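PDB 6YJO: FAD-binding PCMH-type domain-containing protein from Gibberella zeae, which binds FAD through two covalent links and probably acts as an oxygen-dependent oxidoreductase of the berberine-bridge-enzyme-like family. Local coordinates for residues 344-355 and 414-425; 187-197 and 212-220. All coordinates share one frame; numbering follows the deposited sequence.

Contact 1 of 2, residues 344-355 and 414-425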
loop_
_atom_site.group_PDB
_atom_site.type_symbol
_atom_site.label_atom_id
_atom_site.label_comp_id
_atom_site.label_asym_id
_atom_site.label_seq_id
_atom_site.Cartn_x
_atom_site.Cartn_y
_atom_site.Cartn_z
ATOM N N THR A 344 16.360 -4.965 0.430
ATOM C CA THR A 344 16.980 -3.799 1.060
ATOM C C THR A 344 16.927 -2.650 0.062
ATOM O O THR A 344 17.589 -2.694 -0.980
ATOM C CB THR A 344 18.416 -4.088 1.513
ATOM O OG1 THR A 344 19.285 -3.035 1.075
ATOM C CG2 THR A 344 18.906 -5.440 0.997
ATOM N N PHE A 345 16.139 -1.626 0.386
ATOM C CA PHE A 345 15.726 -0.630 -0.594
ATOM C C PHE A 345 15.298 0.643 0.123
ATOM O O PHE A 345 15.105 0.664 1.343
ATOM C CB PHE A 345 14.572 -1.161 -1.448
ATOM C CG PHE A 345 13.334 -1.461 -0.650
ATOM C CD1 PHE A 345 13.189 -2.681 -0.008
ATOM C CD2 PHE A 345 12.330 -0.516 -0.516
ATOM C CE1 PHE A 345 12.064 -2.958 0.739
ATOM C CE2 PHE A 345 11.198 -0.788 0.234
ATOM C CZ PHE A 345 11.066 -2.012 0.863
ATOM N N TYR A 346 15.137 1.706 -0.666
ATOM C CA TYR A 346 14.510 2.944 -0.223
ATOM C C TYR A 346 13.584 3.432 -1.328
ATOM O O TYR A 346 13.954 3.402 -2.506
ATOM C CB TYR A 346 15.550 4.020 0.110
ATOM C CG TYR A 346 14.977 5.417 0.176
ATOM C CD1 TYR A 346 14.087 5.777 1.180
ATOM C CD2 TYR A 346 15.325 6.378 -0.766
ATOM C CE1 TYR A 346 13.560 7.053 1.245
ATOM C CE2 TYR A 346 14.800 7.659 -0.709
ATOM C CZ TYR A 346 13.919 7.988 0.303
ATOM O OH TYR A 346 13.388 9.255 0.379
ATOM N N SER A 347 12.385 3.876 -0.950
ATOM C CA SER A 347 11.385 4.278 -1.929
ATOM C C SER A 347 10.668 5.542 -1.477
ATOM O O SER A 347 10.712 5.935 -0.307
ATOM C CB SER A 347 10.350 3.171 -2.183
ATOM O OG SER A 347 10.956 2.021 -2.746
ATOM N N THR A 348 9.997 6.171 -2.439
ATOM C CA THR A 348 9.147 7.325 -2.184
ATOM C C THR A 348 8.083 7.364 -3.271
ATOM O O THR A 348 8.133 6.604 -4.241
ATOM C CB THR A 348 9.957 8.625 -2.140
ATOM O OG1 THR A 348 9.092 9.722 -1.812
ATOM C CG2 THR A 348 10.640 8.894 -3.480
ATOM N N SER A 349 7.114 8.262 -3.103
ATOM C CA SER A 349 5.935 8.287 -3.957
ATOM C C SER A 349 5.534 9.723 -4.262
ATOM O O SER A 349 6.073 10.684 -3.705
ATOM C CB SER A 349 4.755 7.555 -3.302
ATOM O OG SER A 349 4.439 8.138 -2.050
ATOM N N LEU A 350 4.569 9.850 -5.171
ATOM C CA LEU A 350 3.881 11.107 -5.425
ATOM C C LEU A 350 2.448 10.791 -5.826
ATOM O O LEU A 350 2.173 9.748 -6.425
ATOM C CB LEU A 350 4.558 11.939 -6.522
ATOM C CG LEU A 350 5.838 12.686 -6.150
ATOM C CD1 LEU A 350 6.416 13.360 -7.388
ATOM C CD2 LEU A 350 5.569 13.713 -5.057
ATOM N N MET A 351 1.538 11.695 -5.477
ATOM C CA MET A 351 0.124 11.611 -5.843
ATOM C C MET A 351 -0.229 12.926 -6.535
ATOM O O MET A 351 -0.850 13.813 -5.946
ATOM C CB MET A 351 -0.758 11.349 -4.603
ATOM C CG MET A 351 -0.504 10.008 -3.933
ATOM S SD MET A 351 -1.946 8.921 -3.946
ATOM C CE MET A 351 -2.194 8.707 -5.706
ATOM N N THR A 352 0.172 13.044 -7.797
ATOM C CA THR A 352 0.074 14.296 -8.534
ATOM C C THR A 352 -1.234 14.391 -9.309
ATOM O O THR A 352 -1.914 13.397 -9.571
ATOM C CB THR A 352 1.235 14.453 -9.524
ATOM O OG1 THR A 352 1.135 13.456 -10.549
ATOM C CG2 THR A 352 2.570 14.322 -8.825
ATOM N N LYS A 353 -1.575 15.623 -9.668
ATOM C CA LYS A 353 -2.486 15.898 -10.762
ATOM C C LYS A 353 -1.715 15.894 -12.080
ATOM O O LYS A 353 -0.493 15.725 -12.115
ATOM C CB LYS A 353 -3.179 17.243 -10.544
ATOM C CG LYS A 353 -4.037 17.296 -9.291
ATOM C CD LYS A 353 -4.486 18.715 -8.975
ATOM C CE LYS A 353 -5.495 18.743 -7.836
ATOM N NZ LYS A 353 -6.850 18.293 -8.261
ATOM N N ALA A 354 -2.447 16.060 -13.177
ATOM C CA ALA A 354 -1.849 16.245 -14.493
ATOM C C ALA A 354 -0.702 17.246 -14.448
ATOM O O ALA A 354 -0.895 18.414 -14.100
ATOM C CB ALA A 354 -2.925 16.721 -15.470
ATOM N N LEU A 355 0.500 16.786 -14.795
ATOM C CA LEU A 355 1.649 17.677 -14.897
ATOM C C LEU A 355 1.518 18.599 -16.108
ATOM O O LEU A 355 0.947 18.233 -17.138
ATOM C CB LEU A 355 2.947 16.875 -15.006
ATOM C CG LEU A 355 3.609 16.392 -13.713
ATOM C CD1 LEU A 355 2.762 15.344 -12.998
ATOM C CD2 LEU A 355 5.002 15.848 -14.026
ATOM N N ASP A 414 -8.807 13.020 -5.876
ATOM C CA ASP A 414 -8.716 14.050 -6.902
ATOM C C ASP A 414 -7.411 13.991 -7.683
ATOM O O ASP A 414 -7.261 14.723 -8.667
ATOM C CB ASP A 414 -8.879 15.437 -6.271
ATOM C CG ASP A 414 -7.809 15.736 -5.231
ATOM O OD1 ASP A 414 -7.021 14.824 -4.898
ATOM O OD2 ASP A 414 -7.754 16.886 -4.746
ATOM N N LYS A 415 -6.470 13.147 -7.272
ATOM C CA LYS A 415 -5.209 13.033 -7.984
ATOM C C LYS A 415 -5.369 12.133 -9.207
ATOM O O LYS A 415 -6.269 11.293 -9.285
ATOM C CB LYS A 415 -4.117 12.487 -7.065
ATOM C CG LYS A 415 -3.951 13.260 -5.756
ATOM C CD LYS A 415 -3.686 14.745 -5.997
ATOM C CE LYS A 415 -3.463 15.493 -4.687
ATOM N NZ LYS A 415 -4.639 15.403 -3.775
ATOM N N LEU A 416 -4.477 12.319 -10.175
ATOM C CA LEU A 416 -4.519 11.554 -11.410
ATOM C C LEU A 416 -3.447 10.481 -11.503
ATOM O O LEU A 416 -3.712 9.414 -12.059
ATOM C CB LEU A 416 -4.385 12.488 -12.619
ATOM C CG LEU A 416 -4.402 11.831 -13.999
ATOM C CD1 LEU A 416 -5.754 11.185 -14.272
ATOM C CD2 LEU A 416 -4.063 12.849 -15.075
ATOM N N LEU A 417 -2.257 10.728 -10.956
ATOM C CA LEU A 417 -1.100 9.871 -11.163
ATOM C C LEU A 417 -0.525 9.420 -9.829
ATOM O O LEU A 417 -0.389 10.222 -8.902
ATOM C CB LEU A 417 -0.026 10.598 -11.970
ATOM C CG LEU A 417 -0.459 11.117 -13.342
ATOM C CD1 LEU A 417 0.658 11.935 -13.980
ATOM C CD2 LEU A 417 -0.889 9.964 -14.250
ATOM N N LEU A 418 -0.181 8.135 -9.743
ATOM C CA LEU A 418 0.437 7.547 -8.557
ATOM C C LEU A 418 1.871 7.178 -8.912
ATOM O O LEU A 418 2.122 6.135 -9.522
ATOM C CB LEU A 418 -0.345 6.331 -8.068
ATOM C CG LEU A 418 0.368 5.475 -7.019
ATOM C CD1 LEU A 418 0.684 6.305 -5.778
ATOM C CD2 LEU A 418 -0.451 4.240 -6.654
ATOM N N TRP A 419 2.808 8.037 -8.522
ATOM C CA TRP A 419 4.220 7.781 -8.761
ATOM C C TRP A 419 4.809 6.946 -7.634
ATOM O O TRP A 419 4.464 7.127 -6.464
ATOM C CB TRP A 419 4.998 9.092 -8.868
ATOM C CG TRP A 419 4.490 10.064 -9.888
ATOM C CD1 TRP A 419 3.259 10.656 -9.923
ATOM C CD2 TRP A 419 5.219 10.592 -11.002
ATOM N NE1 TRP A 419 3.172 11.503 -11.001
ATOM C CE2 TRP A 419 4.362 11.485 -11.680
ATOM C CE3 TRP A 419 6.511 10.393 -11.498
ATOM C CZ2 TRP A 419 4.756 12.173 -12.826
ATOM C CZ3 TRP A 419 6.902 11.080 -12.633
ATOM C CH2 TRP A 419 6.027 11.958 -13.284
ATOM N N GLN A 420 5.706 6.033 -7.989
ATOM C CA GLN A 420 6.560 5.378 -7.011
ATOM C C GLN A 420 7.997 5.443 -7.500
ATOM O O GLN A 420 8.282 5.115 -8.656
ATOM C CB GLN A 420 6.153 3.922 -6.765
ATOM C CG GLN A 420 6.858 3.322 -5.560
ATOM C CD GLN A 420 6.581 1.845 -5.372
ATOM O OE1 GLN A 420 6.916 1.270 -4.336
ATOM N NE2 GLN A 420 5.978 1.220 -6.375
ATOM N N PHE A 421 8.893 5.888 -6.625
ATOM C CA PHE A 421 10.322 5.925 -6.901
ATOM C C PHE A 421 10.990 4.915 -5.982
ATOM O O PHE A 421 10.827 4.988 -4.760
ATOM C CB PHE A 421 10.901 7.321 -6.664
ATOM C CG PHE A 421 10.092 8.436 -7.274
ATOM C CD1 PHE A 421 8.913 8.864 -6.682
ATOM C CD2 PHE A 421 10.529 9.083 -8.417
ATOM C CE1 PHE A 421 8.175 9.897 -7.233
ATOM C CE2 PHE A 421 9.798 10.118 -8.971
ATOM C CZ PHE A 421 8.619 10.525 -8.376
ATOM N N SER A 422 11.729 3.972 -6.560
ATOM C CA SER A 422 12.434 2.966 -5.782
ATOM C C SER A 422 13.913 2.944 -6.148
ATOM O O SER A 422 14.322 3.365 -7.235
ATOM C CB SER A 422 11.827 1.571 -5.984
ATOM O OG SER A 422 10.541 1.491 -5.390
ATOM N N ASP A 423 14.715 2.459 -5.204
ATOM C CA ASP A 423 16.146 2.261 -5.408
ATOM C C ASP A 423 16.547 1.024 -4.625
ATOM O O ASP A 423 16.323 0.959 -3.413
ATOM C CB ASP A 423 16.950 3.482 -4.951
ATOM C CG ASP A 423 18.454 3.262 -5.028
ATOM O OD1 ASP A 423 18.964 2.310 -4.397
ATOM O OD2 ASP A 423 19.131 4.045 -5.727
ATOM N N HIS A 424 17.122 0.044 -5.313
ATOM C CA HIS A 424 17.542 -1.181 -4.650
ATOM C C HIS A 424 19.046 -1.357 -4.811
ATOM O O HIS A 424 19.513 -2.377 -5.329
ATOM C CB HIS A 424 16.769 -2.384 -5.205
ATOM C CG HIS A 424 15.298 -2.347 -4.905
ATOM N ND1 HIS A 424 14.683 -3.262 -4.077
ATOM C CD2 HIS A 424 14.325 -1.498 -5.315
ATOM C CE1 HIS A 424 13.394 -2.982 -3.995
ATOM N NE2 HIS A 424 13.151 -1.916 -4.737
ATOM N N GLY A 425 19.808 -0.357 -4.382
ATOM C CA GLY A 425 21.250 -0.418 -4.463
ATOM C C GLY A 425 21.905 -0.579 -3.111
ATOM O O GLY A 425 21.381 -1.275 -2.237
#
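Lys353 and Lys415 converge on Asp414 just beyond the point where strand 346-352 ends and strand 417-423 begins, an antiparallel pair with axes at 164° at one edge of the seven-stranded sheet of this FAD-linked protein. The bridge from Asp414 to Lys415 is short, Asp414 OD1 to Lys415 NZ 2.7 Å, whereas that to Lys353 is long. Leu416 and Leu417 then both face Thr352 in a classic beta bulge: their two backbone N-H groups grip the single acceptor Thr352 O. Leu418 turns to the sheet face that carries Met351, whose chain, bent at chi2 and chi3, brings Met351 CE 3.7 Å from Leu418 CD1. Trp419 lies on the other face. Its indole N-H reaches the hydroxyl of Thr352, Trp419 NE1 to Thr352 OG1 2.9 Å, with the oxygen tilted 21° out of the ring plane; chi1 of 66° in Thr352 sets OG1 between backbone N and carbonyl carbon, on the indole side. Gln420 pairs with Ser349 on the face of Met351, and Ser349 OG is hydrogen-bonded to the backbone N of the FAD-binding Tyr457. Phe421 takes Leu350 at its ring edge, Leu350 CD1 to Phe421 CZ 3.7 Å, and its backbone N-H bonds to Thr348 O. Ser422 OG meets Ser347 OG at 2.7 Å. Asp423 OD1 accepts from Gly425 N in an Asx turn and from Tyr427 OH, while OD2 holds Arg377 in a salt bridge. At His424 the imidazole is roofed by a methylene: Phe345 CB stands 3.4 Å from the His424 ring centroid, over one face.

Contact 2 of 2, residues 187-197 and 212-220; sequences LDTFLGATIVL and DLTWALRGA
Arg218 and Phe190 meet with guanidinium and phenyl planes 81° apart, almost perpendicular, where helix 212-220 packs against strand 190-196, axes at 101°. The arginine runs extended from CG to NE, Arg218 CG lying 3.7 Å from Phe190 CD2 and Arg218 NE at the ring edge, in its plane, while Phe190 CD2 sits over one face of the guanidinium. That course carries the head to the backbone carbonyl of the same phenylalanine: Arg218 NH2 donates to Phe190 O at 3.0 Å, with the oxygen in the guanidinium plane, and Arg218 NE adds a weak second bond. Leu187 CD2 packs on the backbone at Arg218 and Gly219, 3.6 Å from Arg218 C. Farther along the strand, Ile195 and Leu217 reach tip to tip, Ile195 CD1 to Leu217 CD2 3.8 Å; with chi1 of 180°, CG1 of Ile195 extends away from its own backbone N toward the helix. Leu213 CD2 also meets Leu197 CD2, next to the attached glycan. One water bridges Asp188 O and Phe190 O. Arg218 NH1 is taken by Asp207 and Asn407 O, so the buried charge is probably offset by the Asp207 carboxylate, with the carbonyls of Phe190 and Asn407 taking up N-H groups.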
loop_
_atom_site.group_PDB
_atom_site.type_symbol
_atom_site.label_atom_id
_atom_site.label_comp_id
_atom_site.label_asym_id
_atom_site.label_seq_id
_atom_site.Cartn_x
_atom_site.Cartn_y
_atom_site.Cartn_z
ATOM N N LEU A 187 -9.593 -0.334 0.152
ATOM C CA LEU A 187 -10.419 0.259 1.195
ATOM C C LEU A 187 -11.749 0.774 0.664
ATOM O O LEU A 187 -12.640 1.067 1.470
ATOM C CB LEU A 187 -9.667 1.393 1.903
ATOM C CG LEU A 187 -9.171 2.615 1.126
ATOM C CD1 LEU A 187 -10.301 3.527 0.673
ATOM C CD2 LEU A 187 -8.193 3.386 2.003
ATOM N N ASP A 188 -11.907 0.894 -0.659
ATOM C CA ASP A 188 -13.198 1.301 -1.205
ATOM C C ASP A 188 -14.239 0.206 -1.036
ATOM O O ASP A 188 -15.438 0.495 -0.985
ATOM C CB ASP A 188 -13.053 1.681 -2.679
ATOM C CG ASP A 188 -12.267 2.968 -2.879
ATOM O OD1 ASP A 188 -12.146 3.756 -1.916
ATOM O OD2 ASP A 188 -11.772 3.195 -4.002
ATOM N N THR A 189 -13.804 -1.048 -0.933
ATOM C CA THR A 189 -14.691 -2.177 -0.685
ATOM C C THR A 189 -14.741 -2.552 0.791
ATOM O O THR A 189 -15.282 -3.607 1.134
ATOM C CB THR A 189 -14.251 -3.385 -1.519
ATOM O OG1 THR A 189 -12.995 -3.875 -1.035
ATOM C CG2 THR A 189 -14.098 -2.996 -2.983
ATOM N N PHE A 190 -14.204 -1.699 1.663
ATOM C CA PHE A 190 -14.090 -1.993 3.087
ATOM C C PHE A 190 -15.428 -1.766 3.785
ATOM O O PHE A 190 -16.028 -0.693 3.662
ATOM C CB PHE A 190 -13.002 -1.110 3.706
ATOM C CG PHE A 190 -12.775 -1.350 5.171
ATOM C CD1 PHE A 190 -12.072 -2.463 5.605
ATOM C CD2 PHE A 190 -13.247 -0.451 6.116
ATOM C CE1 PHE A 190 -11.861 -2.683 6.951
ATOM C CE2 PHE A 190 -13.036 -0.665 7.467
ATOM C CZ PHE A 190 -12.342 -1.781 7.884
ATOM N N LEU A 191 -15.895 -2.781 4.514
ATOM C CA LEU A 191 -17.154 -2.718 5.250
ATOM C C LEU A 191 -16.960 -2.359 6.716
ATOM O O LEU A 191 -17.701 -1.531 7.252
ATOM C CB LEU A 191 -17.895 -4.062 5.164
ATOM C CG LEU A 191 -18.385 -4.551 3.795
ATOM C CD1 LEU A 191 -18.993 -5.945 3.919
ATOM C CD2 LEU A 191 -19.407 -3.595 3.202
ATOM N N GLY A 192 -15.978 -2.967 7.368
ATOM C CA GLY A 192 -15.731 -2.735 8.776
ATOM C C GLY A 192 -14.690 -3.714 9.273
ATOM O O GLY A 192 -14.213 -4.578 8.530
ATOM N N ALA A 193 -14.335 -3.560 10.546
ATOM C CA ALA A 193 -13.305 -4.404 11.134
ATOM C C ALA A 193 -13.478 -4.513 12.639
ATOM O O ALA A 193 -13.749 -3.519 13.317
ATOM C CB ALA A 193 -11.906 -3.865 10.830
ATOM N N THR A 194 -13.310 -5.730 13.146
ATOM C CA THR A 194 -13.082 -5.932 14.568
ATOM C C THR A 194 -11.724 -5.339 14.927
ATOM O O THR A 194 -10.704 -5.718 14.345
ATOM C CB THR A 194 -13.135 -7.426 14.896
ATOM O OG1 THR A 194 -14.340 -7.996 14.363
ATOM C CG2 THR A 194 -13.084 -7.647 16.398
ATOM N N ILE A 195 -11.713 -4.385 15.855
ATOM C CA ILE A 195 -10.510 -3.626 16.179
ATOM C C ILE A 195 -10.389 -3.505 17.691
ATOM O O ILE A 195 -11.392 -3.368 18.399
ATOM C CB ILE A 195 -10.533 -2.235 15.511
ATOM C CG1 ILE A 195 -9.268 -1.451 15.863
ATOM C CG2 ILE A 195 -11.778 -1.453 15.924
ATOM C CD1 ILE A 195 -9.118 -0.168 15.071
ATOM N N VAL A 196 -9.155 -3.562 18.182
ATOM C CA VAL A 196 -8.857 -3.442 19.605
ATOM C C VAL A 196 -8.293 -2.052 19.858
ATOM O O VAL A 196 -7.209 -1.711 19.366
ATOM C CB VAL A 196 -7.870 -4.529 20.063
ATOM C CG1 VAL A 196 -7.590 -4.416 21.559
ATOM C CG2 VAL A 196 -8.409 -5.911 19.722
ATOM N N LEU A 197 -9.018 -1.251 20.629
ATOM C CA LEU A 197 -8.549 0.083 20.963
ATOM C C LEU A 197 -7.477 0.013 22.054
ATOM O O LEU A 197 -7.264 -1.018 22.699
ATOM C CB LEU A 197 -9.715 0.965 21.406
ATOM C CG LEU A 197 -10.953 0.911 20.511
ATOM C CD1 LEU A 197 -11.999 1.915 20.983
ATOM C CD2 LEU A 197 -10.579 1.156 19.053
ATOM N N ASP A 212 -16.831 7.892 12.479
ATOM C CA ASP A 212 -15.539 8.566 12.389
ATOM C C ASP A 212 -14.381 7.583 12.498
ATOM O O ASP A 212 -13.386 7.708 11.774
ATOM C CB ASP A 212 -15.421 9.630 13.481
ATOM C CG ASP A 212 -16.309 10.833 13.233
ATOM O OD1 ASP A 212 -16.708 11.064 12.072
ATOM O OD2 ASP A 212 -16.600 11.555 14.209
ATOM N N LEU A 213 -14.478 6.616 13.412
ATOM C CA LEU A 213 -13.440 5.596 13.522
ATOM C C LEU A 213 -13.285 4.836 12.211
ATOM O O LEU A 213 -12.168 4.655 11.711
ATOM C CB LEU A 213 -13.772 4.646 14.671
ATOM C CG LEU A 213 -12.867 3.429 14.863
ATOM C CD1 LEU A 213 -11.400 3.836 14.855
ATOM C CD2 LEU A 213 -13.227 2.726 16.165
ATOM N N THR A 214 -14.406 4.394 11.632
ATOM C CA THR A 214 -14.358 3.699 10.349
ATOM C C THR A 214 -13.802 4.610 9.262
ATOM O O THR A 214 -13.090 4.156 8.359
ATOM C CB THR A 214 -15.760 3.214 9.975
ATOM O OG1 THR A 214 -16.296 2.419 11.040
ATOM C CG2 THR A 214 -15.739 2.386 8.696
ATOM N N TRP A 215 -14.127 5.900 9.333
ATOM C CA TRP A 215 -13.580 6.866 8.388
ATOM C C TRP A 215 -12.058 6.909 8.471
ATOM O O TRP A 215 -11.373 6.975 7.443
ATOM C CB TRP A 215 -14.193 8.237 8.673
ATOM C CG TRP A 215 -13.581 9.387 7.941
ATOM C CD1 TRP A 215 -13.950 9.878 6.721
ATOM C CD2 TRP A 215 -12.512 10.218 8.400
ATOM N NE1 TRP A 215 -13.166 10.960 6.390
ATOM C CE2 TRP A 215 -12.274 11.188 7.404
ATOM C CE3 TRP A 215 -11.727 10.235 9.557
ATOM C CZ2 TRP A 215 -11.285 12.159 7.529
ATOM C CZ3 TRP A 215 -10.744 11.196 9.679
ATOM C CH2 TRP A 215 -10.534 12.149 8.674
ATOM N N ALA A 216 -11.512 6.854 9.690
ATOM C CA ALA A 216 -10.060 6.862 9.852
ATOM C C ALA A 216 -9.452 5.536 9.413
ATOM O O ALA A 216 -8.345 5.508 8.865
ATOM C CB ALA A 216 -9.698 7.163 11.306
ATOM N N LEU A 217 -10.156 4.425 9.645
ATOM C CA LEU A 217 -9.631 3.127 9.233
ATOM C C LEU A 217 -9.486 3.035 7.722
ATOM O O LEU A 217 -8.600 2.326 7.228
ATOM C CB LEU A 217 -10.531 2.001 9.750
ATOM C CG LEU A 217 -10.600 1.865 11.271
ATOM C CD1 LEU A 217 -11.363 0.616 11.680
ATOM C CD2 LEU A 217 -9.207 1.855 11.882
ATOM N N ARG A 218 -10.342 3.731 6.971
ATOM C CA ARG A 218 -10.220 3.789 5.515
ATOM C C ARG A 218 -9.172 4.837 5.134
ATOM O O ARG A 218 -9.464 5.868 4.527
ATOM C CB ARG A 218 -11.560 4.107 4.862
ATOM C CG ARG A 218 -12.632 3.033 4.997
ATOM C CD ARG A 218 -13.803 3.328 4.071
ATOM N NE ARG A 218 -14.913 2.398 4.261
ATOM C CZ ARG A 218 -15.932 2.594 5.098
ATOM N NH1 ARG A 218 -16.003 3.694 5.838
ATOM N NH2 ARG A 218 -16.889 1.680 5.192
ATOM N N GLY A 219 -7.922 4.554 5.494
ATOM C CA GLY A 219 -6.840 5.413 5.048
ATOM C C GLY A 219 -5.669 5.574 5.999
ATOM O O GLY A 219 -4.525 5.739 5.560
ATOM N N ALA A 220 -5.935 5.528 7.302
ATOM C CA ALA A 220 -4.908 5.833 8.292
ATOM C C ALA A 220 -5.141 5.025 9.559
ATOM O O ALA A 220 -4.883 5.496 10.671
ATOM C CB ALA A 220 -4.879 7.329 8.610
HETATM O O HOH W 1 -16.285 0.926 1.690
HETATM O O HOH W 2 -19.417 0.380 7.130
#

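Overall arrangement
Both contacts are largely buried, yet contact 1 reaches the surface at its ends, where Asp414, Ala354 and His424 are exposed, while contact 2 has no exposed touching residue. Contact 1 pairs an outermost strand of the seven-stranded sheet with its inner neighbour, and it buries 1096 Å², against 463 Å² for contact 2, where a helix crosses a strand of the six-stranded sheet. Regular backbone bonding dominates the first; in the second, side-chain packing and one arginine reaching a backbone carbonyl do the work. Their centres lie 25 Å apart, on opposite sides of the chain's centre. Each nevertheless approaches the cofactor: the side chain of Phe345 comes about 5 Å from the FAD, that of Ile195 about 7 Å.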